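PDB 6S1Y: angiotensin-converting enzyme from Anopheles gambiae, which is a zinc metallopeptidase that probably trims short peptides from their C-terminal end, as its relatives do, and is studied as a target for mosquito control. Local coordinates for residues L107-S112 with F171-E176; W159-G164 with E477-P482; I87-K92 with V373-G378; Q24-T29 with K64-E69. All blocks are in the same frame, centred on the assembly; numbering follows the deposited sequence.

Overall arrangement
All four contacts belong to one largely helical chain, whose zinc ion is held by His-357, His-361 and Glu-385. Contacts 1 and 2 lie near the bound glutamyl dipeptide but outside its first shell: the side chain of Ile-110 is about 10 Å, and that of Tyr-160 about 12 Å, from it. Their centres are about 16 Å apart, and they touch where the rings of Phe-171 and Phe-480 meet edge-to-face. Contacts 3 and 4 form a second pair, centres about 11 Å apart; Leu-90 and Val-373 pack against Tyr-26. Centre to centre, contact 1 lies about 25 Å from contacts 3 and 4 (nearest atoms about 14 and 11 Å), contact 2 about 37 and 40 Å.

Contact 1. Residues L107-S112 with F171-E176; sequences LGAIAS and FQKYVE
Helix segments 107-112 and 171-176 run roughly antiparallel, at 143° between their directions, and their axes come within 8.5 Å where Ala-109 faces Tyr-174. The small side chain of Ala-109 at the crossing is consistent with this close approach: its CB lies 4.0 Å from the backbone N of Tyr-174 and 4.2 Å from CB of the same residue, so the methyl rests directly against the opposite helix backbone. On one flank of this methyl, Lys-173 contributes only the root of its side chain, CG standing 4.0 Å from Ala-109 CB. A turn in the lysine chain just beyond (chi2 63°), followed by another at chi3, leads it off, and its ammonium makes a long, weak ion pair with Glu-105. The contact is plain helix-helix packing within the largely helical scaffold of the angiotensin-converting enzyme family, joining helix 100-119 to helix 168-184. On the other flank, Ile-110 reaches the ring of Tyr-174 with its longer branch: CG1 is 3.8 Å from CD1 of the tyrosine, and Ile-110 CD1 lies 3.9 Å from that same ring atom. With CG1 anti to the carbonyl carbon (chi1 -63°) and the chain extended beyond it, this branch runs obliquely past the ring. Leu-106 and Met-113 of helix 100-119 and Phe-446 of helix 431-447 also touch the tyrosine side chain. Its hydroxyl is hydrogen-bonded to OD1 of Asp-491, which gives the buried polar end a partner and anchors the ring at its far end.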
loop_
_atom_site.group_PDB
_atom_site.type_symbol
_atom_site.label_atom_id
_atom_site.label_comp_id
_atom_site.label_asym_id
_atom_site.label_seq_id
_atom_site.Cartn_x
_atom_site.Cartn_y
_atom_site.Cartn_z
ATOM N N LEU A 107 3.011 6.842 -21.125
ATOM C CA LEU A 107 3.609 5.639 -20.552
ATOM C C LEU A 107 5.126 5.756 -20.522
ATOM O O LEU A 107 5.769 5.295 -19.579
ATOM C CB LEU A 107 3.177 4.391 -21.326
ATOM C CG LEU A 107 1.739 3.899 -21.105
ATOM C CD1 LEU A 107 1.605 2.484 -21.668
ATOM C CD2 LEU A 107 1.308 3.912 -19.644
ATOM N N GLY A 108 5.721 6.391 -21.532
ATOM C CA GLY A 108 7.165 6.559 -21.551
ATOM C C GLY A 108 7.661 7.510 -20.486
ATOM O O GLY A 108 8.770 7.341 -19.969
ATOM N N ALA A 109 6.865 8.515 -20.137
ATOM C CA ALA A 109 7.240 9.396 -19.038
ATOM C C ALA A 109 7.239 8.633 -17.718
ATOM O O ALA A 109 8.198 8.705 -16.947
ATOM C CB ALA A 109 6.300 10.600 -18.981
ATOM N N ILE A 110 6.196 7.835 -17.480
ATOM C CA ILE A 110 6.110 7.037 -16.256
ATOM C C ILE A 110 7.262 6.039 -16.187
ATOM O O ILE A 110 8.025 6.004 -15.207
ATOM C CB ILE A 110 4.736 6.338 -16.191
ATOM C CG1 ILE A 110 3.637 7.410 -16.110
ATOM C CG2 ILE A 110 4.672 5.371 -15.029
ATOM C CD1 ILE A 110 2.218 6.883 -16.149
ATOM N N ALA A 111 7.413 5.219 -17.233
ATOM C CA ALA A 111 8.489 4.237 -17.280
ATOM C C ALA A 111 9.843 4.892 -17.062
ATOM O O ALA A 111 10.740 4.300 -16.455
ATOM C CB ALA A 111 8.466 3.507 -18.627
ATOM N N SER A 112 10.009 6.122 -17.532
ATOM C CA SER A 112 11.266 6.821 -17.303
ATOM C C SER A 112 11.511 7.064 -15.814
ATOM O O SER A 112 12.639 6.897 -15.330
ATOM C CB SER A 112 11.260 8.143 -18.061
ATOM O OG SER A 112 12.364 8.912 -17.645
ATOM N N PHE A 171 8.330 13.661 -14.739
ATOM C CA PHE A 171 7.164 13.889 -13.893
ATOM C C PHE A 171 6.282 14.998 -14.448
ATOM O O PHE A 171 5.053 14.864 -14.480
ATOM C CB PHE A 171 7.592 14.231 -12.467
ATOM C CG PHE A 171 6.445 14.465 -11.526
ATOM C CD1 PHE A 171 5.878 13.416 -10.830
ATOM C CD2 PHE A 171 5.936 15.737 -11.339
ATOM C CE1 PHE A 171 4.809 13.634 -9.940
ATOM C CE2 PHE A 171 4.886 15.963 -10.481
ATOM C CZ PHE A 171 4.324 14.911 -9.766
ATOM N N GLN A 172 6.878 16.110 -14.877
ATOM C CA GLN A 172 6.060 17.224 -15.360
ATOM C C GLN A 172 5.270 16.814 -16.594
ATOM O O GLN A 172 4.097 17.180 -16.747
ATOM C CB GLN A 172 6.939 18.431 -15.660
ATOM C CG GLN A 172 6.158 19.669 -16.074
ATOM C CD GLN A 172 5.186 20.102 -15.007
ATOM O OE1 GLN A 172 5.520 20.127 -13.813
ATOM N NE2 GLN A 172 3.973 20.430 -15.416
ATOM N N LYS A 173 5.899 16.037 -17.484
ATOM C CA LYS A 173 5.206 15.530 -18.662
ATOM C C LYS A 173 4.086 14.582 -18.267
ATOM O O LYS A 173 2.987 14.628 -18.831
ATOM C CB LYS A 173 6.207 14.826 -19.578
ATOM C CG LYS A 173 5.561 14.094 -20.754
ATOM C CD LYS A 173 4.840 15.053 -21.698
ATOM C CE LYS A 173 5.822 15.954 -22.439
ATOM N NZ LYS A 173 5.106 16.961 -23.275
ATOM N N TYR A 174 4.342 13.714 -17.292
ATOM C CA TYR A 174 3.308 12.803 -16.823
ATOM C C TYR A 174 2.116 13.561 -16.279
ATOM O O TYR A 174 0.961 13.183 -16.517
ATOM C CB TYR A 174 3.903 11.894 -15.750
ATOM C CG TYR A 174 2.975 11.425 -14.654
ATOM C CD1 TYR A 174 1.921 10.552 -14.916
ATOM C CD2 TYR A 174 3.200 11.801 -13.341
ATOM C CE1 TYR A 174 1.102 10.100 -13.895
ATOM C CE2 TYR A 174 2.394 11.345 -12.314
ATOM C CZ TYR A 174 1.352 10.490 -12.584
ATOM O OH TYR A 174 0.567 10.047 -11.528
ATOM N N VAL A 175 2.368 14.631 -15.534
ATOM C CA VAL A 175 1.253 15.393 -14.988
ATOM C C VAL A 175 0.416 15.989 -16.109
ATOM O O VAL A 175 -0.823 15.972 -16.051
ATOM C CB VAL A 175 1.766 16.471 -14.025
ATOM C CG1 VAL A 175 0.720 17.548 -13.837
ATOM C CG2 VAL A 175 2.131 15.816 -12.700
ATOM N N GLU A 176 1.077 16.524 -17.145
ATOM C CA GLU A 176 0.352 17.239 -18.198
ATOM C C GLU A 176 -0.545 16.298 -18.986
ATOM O O GLU A 176 -1.692 16.639 -19.285
ATOM C CB GLU A 176 1.330 17.957 -19.135
ATOM C CG GLU A 176 1.760 19.311 -18.599
ATOM C CD GLU A 176 3.154 19.749 -19.047
ATOM O OE1 GLU A 176 3.611 20.815 -18.569
ATOM O OE2 GLU A 176 3.786 19.041 -19.862
#

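Contact 2. Residues W159-G164 with E477-P482; sequences WYNATG and EQDFDP
A water-bridged contact between a helix end and a loop joins Tyr-160 and Gly-164 to Phe-480 and Asp-481, a largely buried contact in the helical fold of this peptidase family. The loop runs from strand 475-476 toward helix 486-489 and passes the C-terminal end of helix 149-163. Gly-164, the first residue to leave the helical conformation, lies against the loop backbone, its CA 3.0 Å from Phe-480 O. With no side chain on Gly-164, the two backbones come directly together. Beside it, the side chains of Tyr-160 and Asp-481 cross at about a right angle, their ring and carboxylate planes 84° apart. Asp-481 CG lies anti to its carbonyl carbon (chi1 -69°), which sets OD1 at the edge of the ring, near its plane, 3.6 Å from Tyr-160 CD2. Residues beyond the two segments also hold the carboxylate: Arg-475 reaches OD1 with NH2 in a salt bridge while its NH1 bonds Asn-161 OD1, and OD2 accepts a hydrogen bond from the indole of Trp-460. The tyrosine is secured at its opposite end by a hydrogen bond between its hydroxyl and Leu-252 O. One water also links the segments: it accepts from Phe-480 N at 3.0 Å and donates both to Tyr-160 O at 3.2 Å and to Asp-481 OD1 at 2.9 Å.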
loop_
_atom_site.group_PDB
_atom_site.type_symbol
_atom_site.label_atom_id
_atom_site.label_comp_id
_atom_site.label_asym_id
_atom_site.label_seq_id
_atom_site.Cartn_x
_atom_site.Cartn_y
_atom_site.Cartn_z
ATOM N N TRP A 159 19.830 8.609 -1.591
ATOM C CA TRP A 159 18.629 8.042 -2.189
ATOM C C TRP A 159 17.791 9.117 -2.870
ATOM O O TRP A 159 17.405 8.974 -4.039
ATOM C CB TRP A 159 17.790 7.312 -1.133
ATOM C CG TRP A 159 16.484 6.850 -1.720
ATOM C CD1 TRP A 159 15.253 7.418 -1.555
ATOM C CD2 TRP A 159 16.293 5.745 -2.619
ATOM N NE1 TRP A 159 14.307 6.739 -2.291
ATOM C CE2 TRP A 159 14.920 5.701 -2.941
ATOM C CE3 TRP A 159 17.152 4.780 -3.169
ATOM C CZ2 TRP A 159 14.388 4.735 -3.786
ATOM C CZ3 TRP A 159 16.627 3.830 -4.008
ATOM C CH2 TRP A 159 15.257 3.818 -4.321
ATOM N N TYR A 160 17.473 10.190 -2.140
ATOM C CA TYR A 160 16.581 11.225 -2.647
ATOM C C TYR A 160 17.231 12.010 -3.784
ATOM O O TYR A 160 16.552 12.399 -4.736
ATOM C CB TYR A 160 16.168 12.162 -1.497
ATOM C CG TYR A 160 15.029 11.650 -0.636
ATOM C CD1 TYR A 160 15.248 10.681 0.374
ATOM C CD2 TYR A 160 13.728 12.076 -0.855
ATOM C CE1 TYR A 160 14.184 10.166 1.138
ATOM C CE2 TYR A 160 12.657 11.570 -0.091
ATOM C CZ TYR A 160 12.895 10.641 0.905
ATOM O OH TYR A 160 11.836 10.199 1.642
ATOM N N ASN A 161 18.540 12.263 -3.708
ATOM C CA ASN A 161 19.194 12.979 -4.803
ATOM C C ASN A 161 19.160 12.155 -6.096
ATOM O O ASN A 161 19.123 12.721 -7.186
ATOM C CB ASN A 161 20.641 13.355 -4.432
ATOM C CG ASN A 161 20.730 14.665 -3.608
ATOM O OD1 ASN A 161 19.822 14.991 -2.815
ATOM N ND2 ASN A 161 21.823 15.418 -3.785
ATOM N N ALA A 162 19.127 10.830 -5.997
ATOM C CA ALA A 162 19.176 9.968 -7.167
ATOM C C ALA A 162 17.802 9.625 -7.738
ATOM O O ALA A 162 17.692 9.410 -8.958
ATOM C CB ALA A 162 19.913 8.666 -6.818
ATOM N N THR A 163 16.752 9.563 -6.915
ATOM C CA THR A 163 15.458 9.105 -7.395
ATOM C C THR A 163 14.432 10.222 -7.491
ATOM O O THR A 163 13.319 9.970 -7.968
ATOM C CB THR A 163 14.897 7.967 -6.509
ATOM O OG1 THR A 163 14.700 8.412 -5.152
ATOM C CG2 THR A 163 15.840 6.784 -6.524
ATOM N N GLY A 164 14.771 11.451 -7.104
ATOM C CA GLY A 164 13.855 12.573 -7.076
ATOM C C GLY A 164 14.175 13.540 -8.204
ATOM O O GLY A 164 13.564 13.458 -9.300
ATOM N N GLU A 477 13.910 24.083 -3.792
ATOM C CA GLU A 477 13.175 23.782 -5.013
ATOM C C GLU A 477 14.070 23.219 -6.110
ATOM O O GLU A 477 13.548 22.713 -7.103
ATOM C CB GLU A 477 12.452 25.009 -5.526
ATOM C CG GLU A 477 11.226 25.371 -4.684
ATOM C CD GLU A 477 10.173 24.273 -4.694
ATOM O OE1 GLU A 477 10.240 23.378 -5.576
ATOM O OE2 GLU A 477 9.290 24.288 -3.822
ATOM N N GLN A 478 15.392 23.264 -5.954
ATOM C CA GLN A 478 16.252 22.550 -6.893
ATOM C C GLN A 478 16.192 21.044 -6.663
ATOM O O GLN A 478 16.468 20.274 -7.586
ATOM C CB GLN A 478 17.696 23.031 -6.774
ATOM C CG GLN A 478 17.894 24.477 -7.214
ATOM C CD GLN A 478 19.093 25.118 -6.541
ATOM O OE1 GLN A 478 18.989 26.211 -5.972
ATOM N NE2 GLN A 478 20.243 24.434 -6.594
ATOM N N ASP A 479 15.866 20.611 -5.439
ATOM C CA ASP A 479 15.512 19.229 -5.177
ATOM C C ASP A 479 14.078 18.996 -5.633
ATOM O O ASP A 479 13.303 19.942 -5.802
ATOM C CB ASP A 479 15.649 18.897 -3.694
ATOM C CG ASP A 479 17.008 19.278 -3.143
ATOM O OD1 ASP A 479 18.028 18.846 -3.724
ATOM O OD2 ASP A 479 17.061 20.034 -2.139
ATOM N N PHE A 480 13.736 17.726 -5.869
ATOM C CA PHE A 480 12.336 17.397 -6.167
ATOM C C PHE A 480 12.073 15.970 -5.660
ATOM O O PHE A 480 12.295 14.986 -6.367
ATOM C CB PHE A 480 12.027 17.537 -7.646
ATOM C CG PHE A 480 10.640 17.082 -8.004
ATOM C CD1 PHE A 480 9.550 17.635 -7.392
ATOM C CD2 PHE A 480 10.440 16.095 -8.929
ATOM C CE1 PHE A 480 8.278 17.212 -7.697
ATOM C CE2 PHE A 480 9.167 15.675 -9.248
ATOM C CZ PHE A 480 8.084 16.234 -8.630
ATOM N N ASP A 481 11.571 15.884 -4.445
ATOM C CA ASP A 481 11.674 14.668 -3.659
ATOM C C ASP A 481 10.518 13.672 -3.748
ATOM O O ASP A 481 10.717 12.494 -3.435
ATOM C CB ASP A 481 11.905 15.082 -2.197
ATOM C CG ASP A 481 13.280 15.696 -1.985
ATOM O OD1 ASP A 481 14.234 15.137 -2.584
ATOM O OD2 ASP A 481 13.411 16.715 -1.239
ATOM N N PRO A 482 9.330 14.066 -4.192
ATOM C CA PRO A 482 8.190 13.109 -4.244
ATOM C C PRO A 482 8.489 11.833 -5.013
ATOM O O PRO A 482 8.037 10.750 -4.604
ATOM C CB PRO A 482 7.086 13.928 -4.932
ATOM C CG PRO A 482 7.391 15.324 -4.441
ATOM C CD PRO A 482 8.884 15.444 -4.485
HETATM O O HOH W 1 15.432 15.344 -5.211
#

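Contact 3. Residues I87-K92 with V373-G378; sequences IKKLAK and VEFRGG
Lys-89 and Leu-90, on helix 81-90, pack against Glu-374 and Phe-375 in a short 3-10 turn within the loop between helices 349-368 and 381-395. The first of these helices carries the HExxH zinc-binding motif, the second the zinc ligand Glu-385. Glu-374 fills the middle of the contact. Its CG sits between the backbone N and the carbonyl carbon (chi1 71°), and a bend at chi2 turns the carboxylate toward Leu-90, whose CD1 is 3.2 Å from Glu-374 OE1, a tight van der Waals contact and not a hydrogen bond. The aliphatic part of Glu-374 also meets the lysine, with 4.0 Å between Glu-374 CB and Lys-89 CB. The lysine chain passes the backbone as well, its CE 3.4 Å from Glu-374 O. It crosses the Phe-375 side chain at about a right angle, Lys-89 CD lying at the ring edge, in plane, 3.5 Å from Phe-375 CE1. Farther out, Glu-23 brings a second carboxylate close to that of Glu-374, which could raise the proton affinity of one of them. Ser-550 joins Phe-375 by a backbone hydrogen bond and fixes the end of the lysine, its OG hydrogen-bonded to Lys-89 NZ.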
loop_
_atom_site.group_PDB
_atom_site.type_symbol
_atom_site.label_atom_id
_atom_site.label_comp_id
_atom_site.label_asym_id
_atom_site.label_seq_id
_atom_site.Cartn_x
_atom_site.Cartn_y
_atom_site.Cartn_z
ATOM N N ILE A 87 -21.554 -2.455 -19.051
ATOM C CA ILE A 87 -21.322 -1.567 -20.183
ATOM C C ILE A 87 -20.559 -0.323 -19.746
ATOM O O ILE A 87 -19.705 0.182 -20.482
ATOM C CB ILE A 87 -22.661 -1.194 -20.849
ATOM C CG1 ILE A 87 -23.255 -2.408 -21.569
ATOM C CG2 ILE A 87 -22.468 -0.037 -21.826
ATOM C CD1 ILE A 87 -24.762 -2.452 -21.520
ATOM N N LYS A 88 -20.863 0.202 -18.553
ATOM C CA LYS A 88 -20.169 1.392 -18.067
ATOM C C LYS A 88 -18.693 1.109 -17.803
ATOM O O LYS A 88 -17.827 1.909 -18.176
ATOM C CB LYS A 88 -20.851 1.907 -16.797
ATOM C CG LYS A 88 -20.245 3.192 -16.220
ATOM C CD LYS A 88 -20.871 3.566 -14.864
ATOM C CE LYS A 88 -20.337 2.696 -13.719
ATOM N NZ LYS A 88 -21.413 2.217 -12.793
ATOM N N LYS A 89 -18.384 -0.022 -17.166
ATOM C CA LYS A 89 -16.995 -0.319 -16.826
ATOM C C LYS A 89 -16.179 -0.687 -18.053
ATOM O O LYS A 89 -14.980 -0.392 -18.111
ATOM C CB LYS A 89 -16.942 -1.437 -15.784
ATOM C CG LYS A 89 -17.576 -1.007 -14.459
ATOM C CD LYS A 89 -17.580 -2.105 -13.418
ATOM C CE LYS A 89 -16.384 -2.012 -12.500
ATOM N NZ LYS A 89 -16.615 -1.055 -11.369
ATOM N N LEU A 90 -16.806 -1.321 -19.042
ATOM C CA LEU A 90 -16.101 -1.616 -20.282
ATOM C C LEU A 90 -15.843 -0.358 -21.086
ATOM O O LEU A 90 -14.887 -0.305 -21.859
ATOM C CB LEU A 90 -16.899 -2.609 -21.113
ATOM C CG LEU A 90 -16.656 -4.068 -20.751
ATOM C CD1 LEU A 90 -17.742 -4.940 -21.348
ATOM C CD2 LEU A 90 -15.274 -4.504 -21.235
ATOM N N ALA A 91 -16.673 0.660 -20.916
ATOM C CA ALA A 91 -16.523 1.898 -21.663
ATOM C C ALA A 91 -15.578 2.892 -21.000
ATOM O O ALA A 91 -15.322 3.962 -21.577
ATOM C CB ALA A 91 -17.893 2.554 -21.859
ATOM N N LYS A 92 -15.058 2.580 -19.815
ATOM C CA LYS A 92 -14.159 3.494 -19.112
ATOM C C LYS A 92 -12.759 3.365 -19.696
ATOM O O LYS A 92 -12.113 2.325 -19.557
ATOM C CB LYS A 92 -14.165 3.193 -17.621
ATOM C CG LYS A 92 -13.445 4.230 -16.793
ATOM C CD LYS A 92 -14.015 4.322 -15.379
ATOM C CE LYS A 92 -14.032 2.972 -14.666
ATOM N NZ LYS A 92 -14.907 3.007 -13.456
ATOM N N VAL A 373 -14.332 -9.847 -17.287
ATOM C CA VAL A 373 -13.045 -9.185 -17.097
ATOM C C VAL A 373 -13.210 -7.840 -16.392
ATOM O O VAL A 373 -12.421 -7.496 -15.510
ATOM C CB VAL A 373 -12.318 -9.023 -18.447
ATOM C CG1 VAL A 373 -13.173 -8.217 -19.449
ATOM C CG2 VAL A 373 -10.966 -8.368 -18.226
ATOM N N GLU A 374 -14.232 -7.063 -16.758
ATOM C CA GLU A 374 -14.394 -5.734 -16.184
ATOM C C GLU A 374 -14.920 -5.754 -14.749
ATOM O O GLU A 374 -15.024 -4.687 -14.134
ATOM C CB GLU A 374 -15.317 -4.889 -17.075
ATOM C CG GLU A 374 -16.788 -5.284 -17.060
ATOM C CD GLU A 374 -17.122 -6.441 -17.998
ATOM O OE1 GLU A 374 -18.242 -6.452 -18.550
ATOM O OE2 GLU A 374 -16.278 -7.341 -18.174
ATOM N N PHE A 375 -15.271 -6.918 -14.206
ATOM C CA PHE A 375 -15.572 -7.049 -12.787
ATOM C C PHE A 375 -14.425 -7.693 -12.014
ATOM O O PHE A 375 -14.535 -7.868 -10.793
ATOM C CB PHE A 375 -16.843 -7.875 -12.565
ATOM C CG PHE A 375 -18.121 -7.161 -12.926
ATOM C CD1 PHE A 375 -18.137 -5.811 -13.239
ATOM C CD2 PHE A 375 -19.321 -7.853 -12.940
ATOM C CE1 PHE A 375 -19.335 -5.166 -13.558
ATOM C CE2 PHE A 375 -20.517 -7.216 -13.273
ATOM C CZ PHE A 375 -20.523 -5.880 -13.573
ATOM N N ARG A 376 -13.337 -8.051 -12.692
ATOM C CA ARG A 376 -12.198 -8.682 -12.030
ATOM C C ARG A 376 -11.287 -7.602 -11.441
ATOM O O ARG A 376 -10.185 -7.327 -11.919
ATOM C CB ARG A 376 -11.466 -9.599 -13.009
ATOM C CG ARG A 376 -12.276 -10.833 -13.369
ATOM C CD ARG A 376 -11.640 -11.676 -14.446
ATOM N NE ARG A 376 -10.518 -12.464 -13.969
ATOM C CZ ARG A 376 -9.954 -13.450 -14.660
ATOM N NH1 ARG A 376 -10.434 -13.764 -15.858
ATOM N NH2 ARG A 376 -8.910 -14.124 -14.156
ATOM N N GLY A 377 -11.806 -6.972 -10.382
ATOM C CA GLY A 377 -11.075 -6.018 -9.571
ATOM C C GLY A 377 -11.702 -5.929 -8.192
ATOM O O GLY A 377 -12.714 -6.572 -7.900
ATOM N N GLY A 378 -11.096 -5.099 -7.338
ATOM C CA GLY A 378 -11.658 -4.863 -6.019
ATOM C C GLY A 378 -12.973 -4.100 -6.071
ATOM O O GLY A 378 -13.292 -3.426 -7.041
#

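Contact 4. Residues Q24-T29 with K64-E69; sequences QRYQQT and KAVAEE
Val-66 packs between Arg-25 and Tyr-26 where helices 12-42 and 46-70, an antiparallel pair in the family's helical scaffold, pass each other. The segment axes approach no closer than 11.0 Å, at 164° between their directions, so long side chains have to span the gap. In the buried part, Val-66 CG2 comes to the edge of the Tyr-26 ring, 4.3 Å from CD1. The density here rests on what surrounds the tyrosine: Phe-59 meets its ring edge-to-face, and Val-373 and Leu-90 make it a link to the neighbouring loop and to helix 81-90. Toward the more exposed side the contact is carried by Arg-25, which pairs with Glu-69. Folded at chi2 and chi3, the arginine lays one face of its guanidinium over Val-66 CG2, with NH1 4.2 Å away. The glutamate, extended beyond CG, comes from the opposite direction and meets the guanidinium at its edge, the two charged planes only 8° apart. One nitrogen faces both oxygens of the resulting salt bridge: Arg-25 NH1 lies 2.6 Å from Glu-69 OE1, in a hydrogen bond that its angle of 128° marks as weak, and 3.0 Å from Glu-69 OE2.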
loop_
_atom_site.group_PDB
_atom_site.type_symbol
_atom_site.label_atom_id
_atom_site.label_comp_id
_atom_site.label_asym_id
_atom_site.label_seq_id
_atom_site.Cartn_x
_atom_site.Cartn_y
_atom_site.Cartn_z
ATOM N N GLN A 24 -14.698 -10.945 -24.140
ATOM C CA GLN A 24 -13.606 -11.863 -24.447
ATOM C C GLN A 24 -12.521 -11.166 -25.253
ATOM O O GLN A 24 -11.328 -11.406 -25.041
ATOM C CB GLN A 24 -14.136 -13.081 -25.201
ATOM C CG GLN A 24 -15.359 -13.740 -24.568
ATOM C CD GLN A 24 -15.119 -14.224 -23.141
ATOM O OE1 GLN A 24 -13.994 -14.575 -22.763
ATOM N NE2 GLN A 24 -16.184 -14.247 -22.341
ATOM N N ARG A 25 -12.917 -10.306 -26.191
ATOM C CA ARG A 25 -11.953 -9.477 -26.904
ATOM C C ARG A 25 -11.127 -8.647 -25.925
ATOM O O ARG A 25 -9.891 -8.698 -25.935
ATOM C CB ARG A 25 -12.704 -8.585 -27.899
ATOM C CG ARG A 25 -11.996 -8.307 -29.209
ATOM C CD ARG A 25 -12.978 -8.360 -30.377
ATOM N NE ARG A 25 -14.039 -7.360 -30.270
ATOM C CZ ARG A 25 -13.897 -6.075 -30.591
ATOM N NH1 ARG A 25 -14.919 -5.246 -30.467
ATOM N NH2 ARG A 25 -12.731 -5.613 -31.031
ATOM N N TYR A 26 -11.803 -7.893 -25.051
ATOM C CA TYR A 26 -11.119 -7.060 -24.059
ATOM C C TYR A 26 -10.176 -7.897 -23.203
ATOM O O TYR A 26 -9.010 -7.545 -23.015
ATOM C CB TYR A 26 -12.178 -6.356 -23.194
ATOM C CG TYR A 26 -11.764 -5.125 -22.412
ATOM C CD1 TYR A 26 -11.886 -3.856 -22.958
ATOM C CD2 TYR A 26 -11.317 -5.229 -21.097
ATOM C CE1 TYR A 26 -11.536 -2.724 -22.229
ATOM C CE2 TYR A 26 -10.961 -4.106 -20.363
ATOM C CZ TYR A 26 -11.079 -2.858 -20.931
ATOM O OH TYR A 26 -10.738 -1.731 -20.209
ATOM N N GLN A 27 -10.658 -9.034 -22.709
ATOM C CA GLN A 27 -9.860 -9.846 -21.798
ATOM C C GLN A 27 -8.564 -10.330 -22.443
ATOM O O GLN A 27 -7.507 -10.355 -21.794
ATOM C CB GLN A 27 -10.691 -11.033 -21.316
ATOM C CG GLN A 27 -9.920 -12.024 -20.493
ATOM C CD GLN A 27 -10.818 -13.050 -19.843
ATOM O OE1 GLN A 27 -12.041 -12.949 -19.900
ATOM N NE2 GLN A 27 -10.214 -14.037 -19.207
ATOM N N GLN A 28 -8.616 -10.709 -23.718
ATOM C CA GLN A 28 -7.433 -11.281 -24.351
ATOM C C GLN A 28 -6.346 -10.235 -24.584
ATOM O O GLN A 28 -5.163 -10.510 -24.341
ATOM C CB GLN A 28 -7.832 -11.979 -25.653
ATOM C CG GLN A 28 -8.724 -13.193 -25.378
ATOM C CD GLN A 28 -9.051 -14.013 -26.616
ATOM O OE1 GLN A 28 -8.203 -14.216 -27.494
ATOM N NE2 GLN A 28 -10.291 -14.501 -26.686
ATOM N N THR A 29 -6.706 -9.034 -25.041
ATOM C CA THR A 29 -5.667 -8.027 -25.211
ATOM C C THR A 29 -5.192 -7.495 -23.860
ATOM O O THR A 29 -4.015 -7.152 -23.717
ATOM C CB THR A 29 -6.141 -6.879 -26.111
ATOM O OG1 THR A 29 -7.353 -6.320 -25.591
ATOM C CG2 THR A 29 -6.369 -7.385 -27.523
ATOM N N LYS A 64 -10.597 1.624 -27.230
ATOM C CA LYS A 64 -11.286 2.696 -27.943
ATOM C C LYS A 64 -12.424 2.139 -28.798
ATOM O O LYS A 64 -13.539 2.674 -28.798
ATOM C CB LYS A 64 -10.306 3.475 -28.808
ATOM C CG LYS A 64 -9.462 4.509 -28.076
ATOM C CD LYS A 64 -8.523 5.186 -29.058
ATOM C CE LYS A 64 -7.362 5.874 -28.369
ATOM N NZ LYS A 64 -6.049 5.388 -28.899
ATOM N N ALA A 65 -12.150 1.066 -29.545
ATOM C CA ALA A 65 -13.173 0.443 -30.380
ATOM C C ALA A 65 -14.312 -0.107 -29.537
ATOM O O ALA A 65 -15.490 0.078 -29.870
ATOM C CB ALA A 65 -12.554 -0.678 -31.210
ATOM N N VAL A 66 -13.978 -0.794 -28.443
ATOM C CA VAL A 66 -15.007 -1.300 -27.541
ATOM C C VAL A 66 -15.885 -0.165 -27.044
ATOM O O VAL A 66 -17.110 -0.298 -26.971
ATOM C CB VAL A 66 -14.358 -2.056 -26.363
ATOM C CG1 VAL A 66 -15.370 -2.257 -25.248
ATOM C CG2 VAL A 66 -13.785 -3.378 -26.841
ATOM N N ALA A 67 -15.275 0.967 -26.683
ATOM C CA ALA A 67 -16.049 2.062 -26.109
ATOM C C ALA A 67 -17.032 2.622 -27.124
ATOM O O ALA A 67 -18.182 2.923 -26.788
ATOM C CB ALA A 67 -15.120 3.167 -25.604
ATOM N N GLU A 68 -16.592 2.782 -28.373
ATOM C CA GLU A 68 -17.506 3.233 -29.416
ATOM C C GLU A 68 -18.583 2.188 -29.694
ATOM O O GLU A 68 -19.775 2.506 -29.738
ATOM C CB GLU A 68 -16.729 3.551 -30.687
ATOM C CG GLU A 68 -17.573 4.205 -31.756
ATOM C CD GLU A 68 -16.775 4.514 -33.002
ATOM O OE1 GLU A 68 -17.078 3.929 -34.069
ATOM O OE2 GLU A 68 -15.831 5.332 -32.907
ATOM N N GLU A 69 -18.179 0.927 -29.870
ATOM C CA GLU A 69 -19.155 -0.125 -30.120
ATOM C C GLU A 69 -20.260 -0.133 -29.074
ATOM O O GLU A 69 -21.388 -0.543 -29.367
ATOM C CB GLU A 69 -18.466 -1.491 -30.151
ATOM C CG GLU A 69 -17.670 -1.758 -31.413
ATOM C CD GLU A 69 -17.005 -3.127 -31.398
ATOM O OE1 GLU A 69 -15.854 -3.249 -31.892
ATOM O OE2 GLU A 69 -17.633 -4.077 -30.875
#